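Local coordinates for lipoprotein YgdI/YgdR-like SH3-like domain-containing protein (PDB 2RB6), which is of unknown function but is a probable membrane-attached bacterial lipoprotein whose small all-beta domain belongs to the SH3-like DUF903 family, at residues 3-7 / 16-21; 27-31 / 41-47. All coordinates share one frame; numbering follows the deposited sequence.

Interaction 1 of 2, residues 3-7 / 16-21; sequences SQYIM and TSDSKP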
# COMPACT_ATOMS: atom_id res chain seq x y z
N SER A 3 2.14 3.66 11.72
CA SER A 3 1.66 4.53 10.64
C SER A 3 0.59 3.82 9.83
O SER A 3 0.54 2.59 9.79
CB SER A 3 2.82 4.93 9.71
OG SER A 3 3.42 6.14 10.13
N GLN A 4 -0.27 4.59 9.19
CA GLN A 4 -1.35 4.05 8.38
C GLN A 4 -1.02 4.32 6.92
O GLN A 4 -0.66 5.43 6.55
CB GLN A 4 -2.67 4.71 8.78
CG GLN A 4 -3.89 4.41 7.90
CD GLN A 4 -4.35 2.96 7.94
OE1 GLN A 4 -4.64 2.42 9.01
NE2 GLN A 4 -4.43 2.32 6.77
N TYR A 5 -1.11 3.28 6.10
CA TYR A 5 -0.81 3.45 4.69
C TYR A 5 -2.01 3.32 3.79
O TYR A 5 -2.93 2.55 4.04
CB TYR A 5 0.28 2.47 4.25
CG TYR A 5 1.64 2.85 4.75
CD1 TYR A 5 2.09 2.42 6.01
CD2 TYR A 5 2.49 3.64 3.99
CE1 TYR A 5 3.35 2.77 6.48
CE2 TYR A 5 3.75 4.00 4.45
CZ TYR A 5 4.17 3.56 5.69
OH TYR A 5 5.44 3.88 6.11
N ILE A 6 -1.97 4.10 2.72
CA ILE A 6 -3.03 4.14 1.73
C ILE A 6 -2.39 4.30 0.36
O ILE A 6 -1.49 5.13 0.17
CB ILE A 6 -3.98 5.32 1.99
CG1 ILE A 6 -4.80 5.07 3.25
CG2 ILE A 6 -4.87 5.54 0.79
CD1 ILE A 6 -5.71 6.23 3.62
N MSE A 7 -2.86 3.48 -0.58
CA MSE A 7 -2.37 3.52 -1.95
C MSE A 7 -3.52 3.93 -2.86
O MSE A 7 -4.64 3.43 -2.74
CB MSE A 7 -1.87 2.15 -2.38
CG MSE A 7 -0.92 1.51 -1.39
SE MSE A 7 -0.38 -0.28 -1.96
CE MSE A 7 0.86 0.29 -3.34
N THR A 16 -6.02 0.53 1.66
CA THR A 16 -5.34 0.76 2.94
C THR A 16 -4.46 -0.43 3.35
O THR A 16 -4.62 -1.54 2.84
CB THR A 16 -6.37 1.03 4.07
OG1 THR A 16 -7.15 -0.15 4.31
CG2 THR A 16 -7.29 2.17 3.68
N SER A 17 -3.53 -0.17 4.26
CA SER A 17 -2.60 -1.18 4.77
C SER A 17 -1.93 -0.66 6.05
O SER A 17 -1.67 0.53 6.18
CB SER A 17 -1.52 -1.49 3.73
OG SER A 17 -0.58 -2.42 4.23
N ASP A 18 -1.65 -1.55 7.00
CA ASP A 18 -1.01 -1.10 8.25
C ASP A 18 0.52 -1.20 8.20
O ASP A 18 1.20 -0.82 9.15
CB ASP A 18 -1.57 -1.87 9.46
CG ASP A 18 -3.04 -1.51 9.76
OD1 ASP A 18 -3.33 -0.32 10.02
OD2 ASP A 18 -3.89 -2.42 9.75
N SER A 19 1.04 -1.70 7.07
CA SER A 19 2.49 -1.82 6.86
C SER A 19 2.86 -1.11 5.58
O SER A 19 2.07 -1.03 4.64
CB SER A 19 2.92 -3.28 6.73
OG SER A 19 2.63 -4.04 7.89
N LYS A 20 4.09 -0.62 5.54
CA LYS A 20 4.61 0.06 4.37
C LYS A 20 4.70 -0.94 3.20
O LYS A 20 5.33 -1.99 3.31
CB LYS A 20 6.00 0.62 4.70
CG LYS A 20 6.74 1.28 3.55
CD LYS A 20 8.16 1.66 3.95
CE LYS A 20 8.97 2.15 2.75
NZ LYS A 20 8.43 3.41 2.15
N PRO A 21 4.02 -0.64 2.08
CA PRO A 21 4.07 -1.55 0.94
C PRO A 21 5.51 -1.64 0.42
O PRO A 21 6.19 -0.62 0.26
CB PRO A 21 3.09 -0.92 -0.07
CG PRO A 21 3.14 0.53 0.26
CD PRO A 21 3.21 0.55 1.78
O HOH W 1 7.43 5.31 4.35

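Interaction 2 of 2, residues 27-31 / 41-47; sequences TGMYL and MIKQEDV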
# COMPACT_ATOMS: atom_id res chain seq x y z
N THR A 27 9.35 -7.88 -10.39
CA THR A 27 8.03 -8.00 -11.00
C THR A 27 7.27 -6.67 -11.10
O THR A 27 6.16 -6.64 -11.63
CB THR A 27 7.14 -8.95 -10.20
OG1 THR A 27 6.97 -8.43 -8.87
CG2 THR A 27 7.74 -10.33 -10.13
N GLY A 28 7.85 -5.59 -10.59
CA GLY A 28 7.15 -4.32 -10.63
C GLY A 28 5.83 -4.44 -9.86
O GLY A 28 4.81 -3.84 -10.22
N MSE A 29 5.86 -5.25 -8.80
CA MSE A 29 4.70 -5.50 -7.95
C MSE A 29 4.87 -4.93 -6.55
O MSE A 29 5.94 -5.08 -5.94
CB MSE A 29 4.47 -7.01 -7.83
CG MSE A 29 4.06 -7.71 -9.11
SE MSE A 29 2.18 -7.46 -9.47
CE MSE A 29 2.09 -8.37 -11.18
N TYR A 30 3.83 -4.29 -6.02
CA TYR A 30 3.88 -3.76 -4.66
C TYR A 30 3.19 -4.77 -3.74
O TYR A 30 2.03 -5.12 -3.95
CB TYR A 30 3.15 -2.41 -4.56
CG TYR A 30 4.04 -1.19 -4.62
CD1 TYR A 30 4.90 -0.86 -3.56
CD2 TYR A 30 4.04 -0.36 -5.74
CE1 TYR A 30 5.72 0.26 -3.62
CE2 TYR A 30 4.86 0.76 -5.82
CZ TYR A 30 5.70 1.07 -4.75
OH TYR A 30 6.51 2.17 -4.83
N LEU A 31 3.92 -5.24 -2.74
CA LEU A 31 3.37 -6.19 -1.78
C LEU A 31 2.93 -5.40 -0.55
O LEU A 31 3.61 -4.46 -0.12
CB LEU A 31 4.41 -7.23 -1.36
CG LEU A 31 4.63 -8.51 -2.20
CD1 LEU A 31 3.52 -9.52 -1.91
CD2 LEU A 31 4.68 -8.17 -3.68
N MSE A 41 -1.09 -8.41 -3.81
CA MSE A 41 -0.31 -7.73 -4.82
C MSE A 41 -1.06 -6.70 -5.64
O MSE A 41 -2.27 -6.81 -5.85
CB MSE A 41 0.27 -8.77 -5.78
CG MSE A 41 1.78 -8.80 -5.86
SE MSE A 41 2.35 -10.31 -6.93
CE MSE A 41 2.76 -11.52 -5.47
N ILE A 42 -0.32 -5.70 -6.11
CA ILE A 42 -0.87 -4.64 -6.93
C ILE A 42 0.29 -4.18 -7.82
O ILE A 42 1.42 -4.04 -7.36
CB ILE A 42 -1.40 -3.46 -6.06
CG1 ILE A 42 -1.99 -2.35 -6.93
CG2 ILE A 42 -0.27 -2.89 -5.20
CD1 ILE A 42 -3.30 -2.69 -7.56
N LYS A 43 0.01 -3.98 -9.11
CA LYS A 43 1.05 -3.55 -10.06
C LYS A 43 1.55 -2.14 -9.74
O LYS A 43 0.77 -1.26 -9.40
CB LYS A 43 0.50 -3.59 -11.49
CG LYS A 43 -0.06 -4.94 -11.93
CD LYS A 43 -0.37 -4.98 -13.43
CE LYS A 43 0.88 -4.77 -14.27
NZ LYS A 43 1.91 -5.83 -14.02
N GLN A 44 2.86 -1.94 -9.88
CA GLN A 44 3.49 -0.66 -9.60
C GLN A 44 2.86 0.45 -10.44
O GLN A 44 2.48 1.50 -9.93
CB GLN A 44 4.99 -0.76 -9.90
CG GLN A 44 5.86 0.23 -9.16
CD GLN A 44 5.73 1.64 -9.68
OE1 GLN A 44 6.08 1.93 -10.82
NE2 GLN A 44 5.20 2.53 -8.85
N GLU A 45 2.74 0.18 -11.74
CA GLU A 45 2.15 1.12 -12.68
C GLU A 45 0.70 1.50 -12.37
O GLU A 45 0.22 2.53 -12.83
CB GLU A 45 2.22 0.54 -14.09
CG GLU A 45 1.59 -0.82 -14.21
CD GLU A 45 1.48 -1.30 -15.65
OE1 GLU A 45 2.50 -1.23 -16.37
OE2 GLU A 45 0.38 -1.74 -16.05
N ASP A 46 0.01 0.67 -11.59
CA ASP A 46 -1.38 0.95 -11.24
C ASP A 46 -1.46 1.91 -10.05
O ASP A 46 -2.54 2.46 -9.75
CB ASP A 46 -2.12 -0.35 -10.88
CG ASP A 46 -2.71 -1.07 -12.10
OD1 ASP A 46 -2.08 -1.05 -13.18
OD2 ASP A 46 -3.80 -1.66 -11.96
N VAL A 47 -0.33 2.11 -9.37
CA VAL A 47 -0.28 2.98 -8.19
C VAL A 47 0.20 4.40 -8.51
O VAL A 47 1.30 4.58 -9.03
CB VAL A 47 0.63 2.35 -7.11
CG1 VAL A 47 0.72 3.26 -5.89
CG2 VAL A 47 0.10 0.98 -6.74

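Interaction 1 of 2, residues 3-7 / 16-21
Tyr-5 lies across the turn that follows strand 14-17, with Lys-20 CA over one ring face, 3.7 Å from the centroid in a CH-pi contact. CG of Tyr-5 stands opposite its own carbonyl carbon (chi1 -73°), which sends the ring toward 19-21, where CD2 meets Pro-21 CD at 3.9 Å. Further in, the selenium of selenomethionine Met-7 packs on Pro-21 CB, and Pro-21 meets Ile-50 of strand 47-53. At the foot of the tyrosine side chain the strands pair antiparallel: Tyr-5 N gives a hydrogen bond to Ser-17 O (2.8 Å), and Ser-17 N returns one to Tyr-5 O. The loose side lies at Gln-4 and exposed Asp-18, where Gln-4 OE1 and Asp-18 OD1, both acceptors, stand 3.2 Å apart. Gln-4 NE2 bonds instead to Tyr-5 O (3.1 Å), from the face of that carbonyl opposite Ser-17 N. Beyond the ring, in its plane, a water bridges Tyr-5 OH and Lys-20 NZ. Cut back to alanine, Tyr-5 is likely to leave Lys-20 CA and Pro-21 CD without their aromatic partner and the water without one hold. Backbone bonds thus set the hairpin register, while the ring holds the turn by CH-pi and apolar packing and a water-mediated polar link.

Interaction 2 of 2, residues 27-31 / 41-47
Tyr-30 and Ile-42 form the hydrogen-bonded pair of an antiparallel beta hairpin, in one of two three-stranded sheets of a domain consistent with an SH3-like fold. Tyr-30 N reaches Ile-42 O at 2.8 Å in a nearly straight bond (172°), and Ile-42 N returns a longer one to Tyr-30 O. On this face Ile-42 CG2 sits 3.5 Å from Tyr-30 CB, as chi1 of -179° sends CG1 the other way. The opposite face carries two selenomethionines crossing at about a right angle, with Met-29 CB 3.8 Å from Met-41 CG. Leu-31 runs alongside Met-41, its CD2 on the same CG, while Met-29 CE extends to the Lys-43 side chain. Outward, Gly-28 O accepts Gln-44 N at 2.7 Å, tying the residue just before strand 29-33 to the 3-10 turn 44-46. That turn is closed by Val-47 N bonding to Gln-44 O. Gly-28 and Met-29 both face Asp-24 in a G1 beta bulge, with glycine at positive phi. Leu-23 of strand 22-24 packs against both Tyr-30 and Gln-44. Gln-44 lies beside the tyrosine ring, the amide plane turned 66° from it, and NE2 meets the ring edge in plane, 3.5 Å from Tyr-30 CE2.

Interaction 1 closes along the chain before interaction 2 opens, and their centres are 14 Å apart. Each joins the strands of one hairpin: 4-9 with 14-17 in the first sheet, 29-33 with 39-43 in the second. The Met-7 side chain reaches from the first sheet to the second, its CE touching Tyr-30 and Ile-42 there and lying 3.5 Å from Val-47 CG2. Pro-21 adds a second junction, its CB packing against Leu-31 O just before strand 22-24 begins. Residues 44-46 lead from the second sheet back to the first, where strand 47-53 pairs with 4-9. The two hairpins therefore pack together as one compact domain, consistent with an SH3-like fold.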